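Local coordinates for aminotransferase (Paracoccus denitrificans, PDB 4GRX), which probably transfers amino groups from amines or omega-amino acids to keto acids or aldehydes, using pyridoxal phosphate as a class III aminotransferase, at residues N133-H144 and T228-P236; K154-Y162 and S171-S179. All coordinates share one frame; numbering follows the deposited sequence.

In the fold
The two contacts illustrate how a single sheet can serve both the core and the active site of an enzyme. Their centres lie about 14 Å apart, and both reach the mixed seven-stranded sheet of the large domain, where strands 154-158 and 229-234 are parallel neighbours. Along the chain the order is 133-144, 154-162, 171-179, 228-236, placing contact 2 inside the loop that contact 1 closes. Ala230 N and Lys154 O, 2.7 Å apart, probably form a hydrogen bond between the neighbouring strands. Both contacts are buried and touch the second subunit; contact 1 lays helix 129-146 on strand 229-234 in the core, while contact 2, running from strand 154-158 into the turn after it, reaches the ligand pocket.

Contact 1. Residues N133-H144 and T228-P236; sequences NDTMVKMLWFLH and TIAGFFAEP
His144 NE2 donates a hydrogen bond of 2.9 Å to Ala230 O, arriving in the carbonyl plane on a lone pair. The acceptor sits at the rim of the imidazole, somewhat out of its plane, while His144 CD2 lies 3.6 Å from Ala230 CB; a backbone carbonyl at the start of strand 229-234 is thereby satisfied from the helix. One turn earlier, Leu140 puts its CD1 branch 3.5 Å from the same Ala230 O and close to Gly231 CA. Trp141 brings CD1 to the Ala230 methyl at the edge of its indole. Further along, Phe233 CG lies opposite its carbonyl carbon and beside the backbone N (chi1 -67°), which carries the ring to the helix, where it meets Asn133, Met136, Val137 and Leu140. Met136 CB lies at the ring edge, in plane, and its CG comes within 3.5 Å of Phe233 CZ; Leu140 CD1 is 4.0 Å from Phe233 CE1. Asn133 slides past the ring in the opposite sense, its amide turned 77° against it, with OD1 3.6 Å from Phe233 CD2, while its ND2 bonds to His163 O and Asp268 OD2. The helix and strand segments run roughly antiparallel, 149° between their directions and 8.2 Å between axes, a helix-on-sheet layer of the fold type I aminotransferase large domain.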
loop_
_atom_site.group_PDB
_atom_site.type_symbol
_atom_site.label_atom_id
_atom_site.label_comp_id
_atom_site.label_asym_id
_atom_site.label_seq_id
_atom_site.Cartn_x
_atom_site.Cartn_y
_atom_site.Cartn_z
ATOM N N ASN A 133 1.813 7.954 -4.416
ATOM C CA ASN A 133 1.612 9.394 -4.211
ATOM C C ASN A 133 2.083 9.843 -2.831
ATOM O O ASN A 133 2.762 10.873 -2.702
ATOM C CB ASN A 133 0.151 9.793 -4.466
ATOM C CG ASN A 133 -0.173 9.883 -5.947
ATOM O OD1 ASN A 133 0.606 10.451 -6.736
ATOM N ND2 ASN A 133 -1.312 9.320 -6.343
ATOM N N ASP A 134 1.721 9.062 -1.813
ATOM C CA ASP A 134 2.219 9.246 -0.472
ATOM C C ASP A 134 3.775 9.298 -0.409
ATOM O O ASP A 134 4.354 10.241 0.171
ATOM C CB ASP A 134 1.673 8.140 0.418
ATOM C CG ASP A 134 1.708 8.518 1.869
ATOM O OD1 ASP A 134 2.825 8.749 2.392
ATOM O OD2 ASP A 134 0.626 8.615 2.492
ATOM N N THR A 135 4.426 8.295 -1.009
ATOM C CA THR A 135 5.878 8.257 -1.158
ATOM C C THR A 135 6.400 9.519 -1.855
ATOM O O THR A 135 7.409 10.094 -1.411
ATOM C CB THR A 135 6.328 7.003 -1.942
ATOM O OG1 THR A 135 6.153 5.828 -1.133
ATOM C CG2 THR A 135 7.800 7.095 -2.376
ATOM N N MET A 136 5.710 9.947 -2.926
ATOM C CA MET A 136 6.138 11.108 -3.716
ATOM C C MET A 136 6.171 12.386 -2.892
ATOM O O MET A 136 7.086 13.197 -3.028
ATOM C CB MET A 136 5.270 11.327 -4.953
ATOM C CG MET A 136 5.820 12.396 -5.897
ATOM S SD MET A 136 7.397 11.884 -6.630
ATOM C CE MET A 136 8.469 13.257 -6.173
ATOM N N VAL A 137 5.159 12.560 -2.047
ATOM C CA VAL A 137 5.105 13.714 -1.178
ATOM C C VAL A 137 6.295 13.677 -0.211
ATOM O O VAL A 137 6.996 14.669 -0.067
ATOM C CB VAL A 137 3.763 13.798 -0.427
ATOM C CG1 VAL A 137 3.744 14.998 0.502
ATOM C CG2 VAL A 137 2.625 13.915 -1.420
ATOM N N LYS A 138 6.533 12.526 0.418
ATOM C CA LYS A 138 7.647 12.381 1.365
ATOM C C LYS A 138 8.990 12.672 0.683
ATOM O O LYS A 138 9.871 13.320 1.266
ATOM C CB LYS A 138 7.667 10.985 1.985
ATOM C CG LYS A 138 6.627 10.715 3.055
ATOM C CD LYS A 138 6.766 9.283 3.568
ATOM C CE LYS A 138 8.012 9.103 4.438
ATOM N NZ LYS A 138 8.275 7.687 4.821
ATOM N N MET A 139 9.126 12.201 -0.554
ATOM C CA MET A 139 10.301 12.468 -1.367
ATOM C C MET A 139 10.473 13.979 -1.548
ATOM O O MET A 139 11.564 14.509 -1.357
ATOM C CB MET A 139 10.149 11.795 -2.719
ATOM C CG MET A 139 11.294 10.884 -3.112
ATOM S SD MET A 139 10.687 9.714 -4.358
ATOM C CE MET A 139 11.653 8.251 -3.992
ATOM N N LEU A 140 9.391 14.679 -1.887
ATOM C CA LEU A 140 9.435 16.137 -1.985
ATOM C C LEU A 140 9.857 16.794 -0.654
ATOM O O LEU A 140 10.770 17.628 -0.641
ATOM C CB LEU A 140 8.111 16.693 -2.517
ATOM C CG LEU A 140 7.730 16.247 -3.940
ATOM C CD1 LEU A 140 6.362 16.766 -4.323
ATOM C CD2 LEU A 140 8.753 16.694 -4.973
ATOM N N TRP A 141 9.245 16.395 0.463
ATOM C CA TRP A 141 9.632 16.945 1.764
ATOM C C TRP A 141 11.080 16.734 2.092
ATOM O O TRP A 141 11.776 17.665 2.449
ATOM C CB TRP A 141 8.780 16.370 2.875
ATOM C CG TRP A 141 7.349 16.758 2.770
ATOM C CD1 TRP A 141 6.816 17.821 2.064
ATOM C CD2 TRP A 141 6.204 16.101 3.407
ATOM N NE1 TRP A 141 5.462 17.853 2.196
ATOM C CE2 TRP A 141 5.034 16.859 3.010
ATOM C CE3 TRP A 141 6.046 14.997 4.239
ATOM C CZ2 TRP A 141 3.757 16.511 3.433
ATOM C CZ3 TRP A 141 4.766 14.663 4.676
ATOM C CH2 TRP A 141 3.645 15.397 4.271
ATOM N N PHE A 142 11.530 15.488 1.995
ATOM C CA PHE A 142 12.945 15.111 2.115
ATOM C C PHE A 142 13.826 16.025 1.259
ATOM O O PHE A 142 14.788 16.613 1.752
ATOM C CB PHE A 142 13.092 13.635 1.695
ATOM C CG PHE A 142 14.511 13.136 1.632
ATOM C CD1 PHE A 142 15.093 12.820 0.400
ATOM C CD2 PHE A 142 15.255 12.937 2.794
ATOM C CE1 PHE A 142 16.387 12.349 0.324
ATOM C CE2 PHE A 142 16.557 12.475 2.723
ATOM C CZ PHE A 142 17.124 12.183 1.490
ATOM N N LEU A 143 13.468 16.167 -0.018
ATOM C CA LEU A 143 14.289 16.879 -0.973
ATOM C C LEU A 143 14.442 18.382 -0.661
ATOM O O LEU A 143 15.564 18.876 -0.542
ATOM C CB LEU A 143 13.788 16.633 -2.397
ATOM C CG LEU A 143 14.619 17.285 -3.507
ATOM C CD1 LEU A 143 16.060 16.793 -3.496
ATOM C CD2 LEU A 143 13.975 17.053 -4.856
ATOM N N HIS A 144 13.338 19.107 -0.520
ATOM C CA HIS A 144 13.413 20.546 -0.222
ATOM C C HIS A 144 14.055 20.839 1.114
ATOM O O HIS A 144 14.833 21.803 1.242
ATOM C CB HIS A 144 12.043 21.217 -0.354
ATOM C CG HIS A 144 11.359 20.939 -1.674
ATOM N ND1 HIS A 144 11.923 21.245 -2.867
ATOM C CD2 HIS A 144 10.131 20.351 -1.960
ATOM C CE1 HIS A 144 11.098 20.885 -3.861
ATOM N NE2 HIS A 144 10.001 20.324 -3.307
ATOM N N THR A 228 7.076 27.835 0.228
ATOM C CA THR A 228 6.277 26.943 1.072
ATOM C C THR A 228 5.566 25.833 0.284
ATOM O O THR A 228 4.891 24.981 0.882
ATOM C CB THR A 228 5.256 27.708 1.947
ATOM O OG1 THR A 228 4.208 28.243 1.124
ATOM C CG2 THR A 228 5.930 28.826 2.738
ATOM N N ILE A 229 5.740 25.825 -1.047
ATOM C CA ILE A 229 5.039 24.854 -1.892
ATOM C C ILE A 229 5.982 23.820 -2.474
ATOM O O ILE A 229 6.907 24.162 -3.205
ATOM C CB ILE A 229 4.240 25.532 -3.017
ATOM C CG1 ILE A 229 3.102 26.353 -2.419
ATOM C CG2 ILE A 229 3.681 24.489 -3.974
ATOM C CD1 ILE A 229 2.781 27.592 -3.225
ATOM N N ALA A 230 5.709 22.556 -2.163
ATOM C CA ALA A 230 6.613 21.442 -2.443
ATOM C C ALA A 230 6.358 20.763 -3.779
ATOM O O ALA A 230 7.284 20.180 -4.360
ATOM C CB ALA A 230 6.542 20.417 -1.322
ATOM N N GLY A 231 5.114 20.823 -4.257
ATOM C CA GLY A 231 4.746 20.133 -5.483
ATOM C C GLY A 231 3.351 20.416 -6.017
ATOM O O GLY A 231 2.507 21.004 -5.331
ATOM N N PHE A 232 3.134 19.983 -7.262
ATOM C CA PHE A 232 1.854 20.074 -7.966
ATOM C C PHE A 232 1.623 18.733 -8.639
ATOM O O PHE A 232 2.419 18.297 -9.486
ATOM C CB PHE A 232 1.915 21.187 -9.024
ATOM C CG PHE A 232 0.712 21.253 -9.939
ATOM C CD1 PHE A 232 0.623 20.446 -11.069
ATOM C CD2 PHE A 232 -0.322 22.154 -9.690
ATOM C CE1 PHE A 232 -0.482 20.516 -11.918
ATOM C CE2 PHE A 232 -1.422 22.231 -10.529
ATOM C CZ PHE A 232 -1.509 21.403 -11.645
ATOM N N PHE A 233 0.547 18.060 -8.250
ATOM C CA PHE A 233 0.172 16.802 -8.883
ATOM C C PHE A 233 -1.041 17.017 -9.768
ATOM O O PHE A 233 -1.958 17.770 -9.403
ATOM C CB PHE A 233 -0.193 15.754 -7.835
ATOM C CG PHE A 233 0.950 15.301 -6.991
ATOM C CD1 PHE A 233 1.585 16.186 -6.103
ATOM C CD2 PHE A 233 1.364 13.973 -7.029
ATOM C CE1 PHE A 233 2.642 15.757 -5.308
ATOM C CE2 PHE A 233 2.414 13.542 -6.235
ATOM C CZ PHE A 233 3.051 14.426 -5.374
ATOM N N ALA A 234 -1.061 16.326 -10.908
ATOM C CA ALA A 234 -2.245 16.291 -11.781
ATOM C C ALA A 234 -2.337 15.002 -12.560
ATOM O O ALA A 234 -1.333 14.520 -13.104
ATOM C CB ALA A 234 -2.244 17.479 -12.744
ATOM N N GLU A 235 -3.541 14.447 -12.614
ATOM C CA GLU A 235 -3.874 13.438 -13.604
ATOM C C GLU A 235 -4.013 14.160 -14.945
ATOM O O GLU A 235 -4.651 15.232 -15.002
ATOM C CB GLU A 235 -5.220 12.807 -13.287
ATOM C CG GLU A 235 -5.277 12.027 -11.993
ATOM C CD GLU A 235 -6.688 11.939 -11.459
ATOM O OE1 GLU A 235 -7.021 12.781 -10.598
ATOM O OE2 GLU A 235 -7.464 11.058 -11.910
ATOM N N PRO A 236 -3.428 13.603 -16.029
ATOM C CA PRO A 236 -3.631 14.279 -17.324
ATOM C C PRO A 236 -5.124 14.389 -17.671
ATOM O O PRO A 236 -5.601 15.477 -18.029
ATOM C CB PRO A 236 -2.864 13.396 -18.319
ATOM C CG PRO A 236 -1.835 12.706 -17.482
ATOM C CD PRO A 236 -2.475 12.486 -16.131
#

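Contact 2. Residues K154-Y162 and S171-S179. With DAV (delta-amino valeric acid), chain F.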
loop_
_atom_site.group_PDB
_atom_site.type_symbol
_atom_site.label_atom_id
_atom_site.label_comp_id
_atom_site.label_asym_id
_atom_site.label_seq_id
_atom_site.Cartn_x
_atom_site.Cartn_y
_atom_site.Cartn_z
ATOM N N LYS A 154 3.914 22.461 1.169
ATOM C CA LYS A 154 2.529 22.476 0.644
ATOM C C LYS A 154 2.396 21.681 -0.654
ATOM O O LYS A 154 3.336 21.612 -1.435
ATOM C CB LYS A 154 1.996 23.905 0.469
ATOM C CG LYS A 154 1.805 24.651 1.787
ATOM C CD LYS A 154 1.753 26.159 1.605
ATOM C CE LYS A 154 1.820 26.867 2.957
ATOM N NZ LYS A 154 2.020 28.341 2.845
ATOM N N ILE A 155 1.229 21.071 -0.864
ATOM C CA ILE A 155 0.964 20.228 -2.036
ATOM C C ILE A 155 -0.254 20.762 -2.784
ATOM O O ILE A 155 -1.353 20.864 -2.211
ATOM C CB ILE A 155 0.750 18.738 -1.644
ATOM C CG1 ILE A 155 2.006 18.128 -1.004
ATOM C CG2 ILE A 155 0.306 17.911 -2.842
ATOM C CD1 ILE A 155 3.227 18.071 -1.901
ATOM N N LEU A 156 -0.057 21.084 -4.065
ATOM C CA LEU A 156 -1.146 21.573 -4.925
ATOM C C LEU A 156 -1.755 20.458 -5.754
ATOM O O LEU A 156 -1.040 19.742 -6.452
ATOM C CB LEU A 156 -0.645 22.681 -5.853
ATOM C CG LEU A 156 0.255 23.771 -5.261
ATOM C CD1 LEU A 156 0.721 24.742 -6.336
ATOM C CD2 LEU A 156 -0.463 24.539 -4.158
ATOM N N THR A 157 -3.079 20.311 -5.654
ATOM C CA THR A 157 -3.865 19.409 -6.524
ATOM C C THR A 157 -5.121 20.121 -7.018
ATOM O O THR A 157 -5.275 21.323 -6.793
ATOM C CB THR A 157 -4.210 18.060 -5.853
ATOM O OG1 THR A 157 -4.839 18.267 -4.584
ATOM C CG2 THR A 157 -2.953 17.217 -5.648
ATOM N N ARG A 158 -6.019 19.406 -7.695
ATOM C CA ARG A 158 -7.262 20.034 -8.179
ATOM C C ARG A 158 -8.507 19.439 -7.547
ATOM O O ARG A 158 -8.549 18.249 -7.241
ATOM C CB ARG A 158 -7.422 19.924 -9.701
ATOM C CG ARG A 158 -6.580 20.850 -10.559
ATOM C CD ARG A 158 -5.230 20.240 -10.866
ATOM N NE ARG A 158 -5.327 18.853 -11.321
ATOM C CZ ARG A 158 -5.530 18.487 -12.588
ATOM N NH1 ARG A 158 -5.687 19.397 -13.542
ATOM N NH2 ARG A 158 -5.581 17.199 -12.902
ATOM N N TRP A 159 -9.534 20.272 -7.401
ATOM C CA TRP A 159 -10.841 19.785 -7.060
ATOM C C TRP A 159 -11.224 18.707 -8.051
ATOM O O TRP A 159 -10.830 18.756 -9.216
ATOM C CB TRP A 159 -11.860 20.925 -6.992
ATOM C CG TRP A 159 -13.116 20.484 -6.276
ATOM C CD1 TRP A 159 -14.402 20.366 -6.805
ATOM C CD2 TRP A 159 -13.230 19.993 -4.892
ATOM N NE1 TRP A 159 -15.270 19.890 -5.865
ATOM C CE2 TRP A 159 -14.639 19.642 -4.698
ATOM C CE3 TRP A 159 -12.344 19.830 -3.835
ATOM C CZ2 TRP A 159 -15.116 19.142 -3.496
ATOM C CZ3 TRP A 159 -12.835 19.331 -2.625
ATOM C CH2 TRP A 159 -14.192 19.002 -2.460
ATOM N N ASN A 160 -11.942 17.689 -7.576
ATOM C CA ASN A 160 -12.247 16.479 -8.349
ATOM C C ASN A 160 -11.042 15.569 -8.604
ATOM O O ASN A 160 -11.202 14.510 -9.205
ATOM C CB ASN A 160 -12.965 16.799 -9.668
ATOM C CG ASN A 160 -14.337 17.431 -9.466
ATOM O OD1 ASN A 160 -15.077 17.083 -8.544
ATOM N ND2 ASN A 160 -14.693 18.356 -10.352
ATOM N N ALA A 161 -9.840 15.947 -8.169
ATOM C CA ALA A 161 -8.688 15.053 -8.348
ATOM C C ALA A 161 -8.862 13.780 -7.519
ATOM O O ALA A 161 -9.529 13.778 -6.467
ATOM C CB ALA A 161 -7.396 15.743 -7.963
ATOM N N TYR A 162 -8.282 12.687 -7.986
ATOM C CA TYR A 162 -8.232 11.512 -7.137
ATOM C C TYR A 162 -6.818 10.962 -7.142
ATOM O O TYR A 162 -6.310 10.552 -8.181
ATOM C CB TYR A 162 -9.254 10.460 -7.580
ATOM C CG TYR A 162 -9.317 9.253 -6.653
ATOM C CD1 TYR A 162 -10.298 9.160 -5.652
ATOM C CD2 TYR A 162 -8.391 8.216 -6.765
ATOM C CE1 TYR A 162 -10.349 8.070 -4.802
ATOM C CE2 TYR A 162 -8.441 7.122 -5.923
ATOM C CZ TYR A 162 -9.416 7.060 -4.949
ATOM O OH TYR A 162 -9.447 5.972 -4.139
ATOM N N SER A 171 -5.848 13.591 1.268
ATOM C CA SER A 171 -5.790 15.051 1.390
ATOM C C SER A 171 -5.534 15.637 0.012
ATOM O O SER A 171 -5.919 16.775 -0.287
ATOM C CB SER A 171 -4.682 15.476 2.340
ATOM O OG SER A 171 -4.921 15.000 3.647
ATOM N N MET A 172 -4.901 14.826 -0.833
ATOM C CA MET A 172 -4.645 15.194 -2.209
ATOM C C MET A 172 -5.927 15.135 -3.090
ATOM O O MET A 172 -6.083 15.875 -4.072
ATOM C CB MET A 172 -3.546 14.292 -2.740
ATOM C CG MET A 172 -2.185 14.581 -2.130
ATOM S SD MET A 172 -0.920 13.778 -3.127
ATOM C CE MET A 172 -0.541 12.417 -2.048
ATOM N N THR A 173 -6.850 14.273 -2.682
ATOM C CA THR A 173 -8.063 13.981 -3.413
ATOM C C THR A 173 -9.108 15.066 -3.153
ATOM O O THR A 173 -9.432 15.367 -2.017
ATOM C CB THR A 173 -8.550 12.566 -3.009
ATOM O OG1 THR A 173 -7.639 11.596 -3.565
ATOM C CG2 THR A 173 -9.985 12.294 -3.458
ATOM N N GLY A 174 -9.636 15.661 -4.206
ATOM C CA GLY A 174 -10.550 16.775 -4.017
ATOM C C GLY A 174 -12.000 16.360 -4.105
ATOM O O GLY A 174 -12.623 16.565 -5.136
ATOM N N LYS A 175 -12.536 15.813 -3.012
ATOM C CA LYS A 175 -13.890 15.240 -2.963
ATOM C C LYS A 175 -14.589 15.529 -1.614
ATOM O O LYS A 175 -13.957 15.400 -0.556
ATOM C CB LYS A 175 -13.818 13.713 -3.111
ATOM C CG LYS A 175 -13.321 13.195 -4.437
ATOM C CD LYS A 175 -14.466 12.632 -5.242
ATOM C CE LYS A 175 -14.059 12.480 -6.693
ATOM N NZ LYS A 175 -15.008 11.598 -7.448
ATOM N N PRO A 176 -15.908 15.844 -1.634
ATOM C CA PRO A 176 -16.548 16.162 -0.358
ATOM C C PRO A 176 -16.396 15.076 0.712
ATOM O O PRO A 176 -16.343 15.402 1.896
ATOM C CB PRO A 176 -18.029 16.328 -0.734
ATOM C CG PRO A 176 -18.028 16.619 -2.196
ATOM C CD PRO A 176 -16.882 15.832 -2.744
ATOM N N TYR A 177 -16.318 13.812 0.317
ATOM C CA TYR A 177 -16.419 12.727 1.288
ATOM C C TYR A 177 -15.259 12.578 2.279
ATOM O O TYR A 177 -15.424 11.943 3.331
ATOM C CB TYR A 177 -16.730 11.384 0.620
ATOM C CG TYR A 177 -15.667 10.873 -0.324
ATOM C CD1 TYR A 177 -15.968 10.624 -1.671
ATOM C CD2 TYR A 177 -14.359 10.612 0.125
ATOM C CE1 TYR A 177 -15.006 10.142 -2.533
ATOM C CE2 TYR A 177 -13.394 10.131 -0.736
ATOM C CZ TYR A 177 -13.720 9.901 -2.058
ATOM O OH TYR A 177 -12.752 9.425 -2.922
ATOM N N ASN A 178 -14.103 13.174 1.986
ATOM C CA ASN A 178 -12.993 13.105 2.937
ATOM C C ASN A 178 -13.173 13.902 4.241
ATOM O O ASN A 178 -12.360 13.807 5.171
ATOM C CB ASN A 178 -11.670 13.377 2.233
ATOM C CG ASN A 178 -11.201 12.165 1.439
ATOM O OD1 ASN A 178 -11.346 11.020 1.898
ATOM N ND2 ASN A 178 -10.646 12.401 0.245
ATOM N N SER A 179 -14.260 14.665 4.325
ATOM C CA SER A 179 -14.575 15.372 5.553
ATOM C C SER A 179 -14.965 14.402 6.670
ATOM O O SER A 179 -14.871 14.749 7.836
ATOM C CB SER A 179 -15.698 16.361 5.312
ATOM O OG SER A 179 -16.843 15.656 4.893
HETATM O OXT DAV F . -14.640 7.611 -5.717
HETATM O O DAV F . -16.358 6.164 -5.592
HETATM C CB DAV F . -13.084 5.049 -6.199
HETATM C CG DAV F . -12.217 4.501 -7.326
HETATM C CD DAV F . -11.012 3.793 -6.717
HETATM N N DAV F . -9.845 3.882 -7.601
HETATM C C DAV F . -15.198 6.501 -5.952
HETATM C C1 DAV F . -14.422 5.475 -6.818
#
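Ile155 CG2 meets Met172 CG at 4.2 Å, the first touch between strand 154-158 and the end of helix 167-172. Two residues on, Thr157 OG1 stands between its own backbone N and carbonyl carbon (chi1 53°), a rotation that turns the hydroxyl to Met172 O, to which it donates a 2.7 Å hydrogen bond. The chain then reverses through a type II turn, Arg158 to Ala161. Trp159 starts out away from the partner segment, yet with CG anti to the backbone N its indole folds back and stacks on the Gly174-Lys175 peptide: Gly174 O sits over the ring centre, 3.4 Å above the plane, CZ3 touches Gly174 C and Lys175 N, and CZ2 meets Pro176 CD. An alanine here is likely to uncover that peptide and take an apolar neighbour from Pro176. Asn160 N grips Gly174 O at 2.8 Å, on a lone pair, and Ala161 O accepts from Gly174 N at 2.9 Å, 31° out of the carbonyl plane. Tyr162 lies alongside Thr173, whose OG1 lies over one face of the ring, toward its rim, and bonds to Ser169 O. Tyr177 OH reaches that ring's edge, 3.3 Å from Tyr162 CE1. Both tyrosines line the pocket of the bound delta-amino valeric acid, probably the amino-substrate site, carried there by connections of the beta-alpha-beta crossover of strand 154-158, helix 167-172 and strand 188-191.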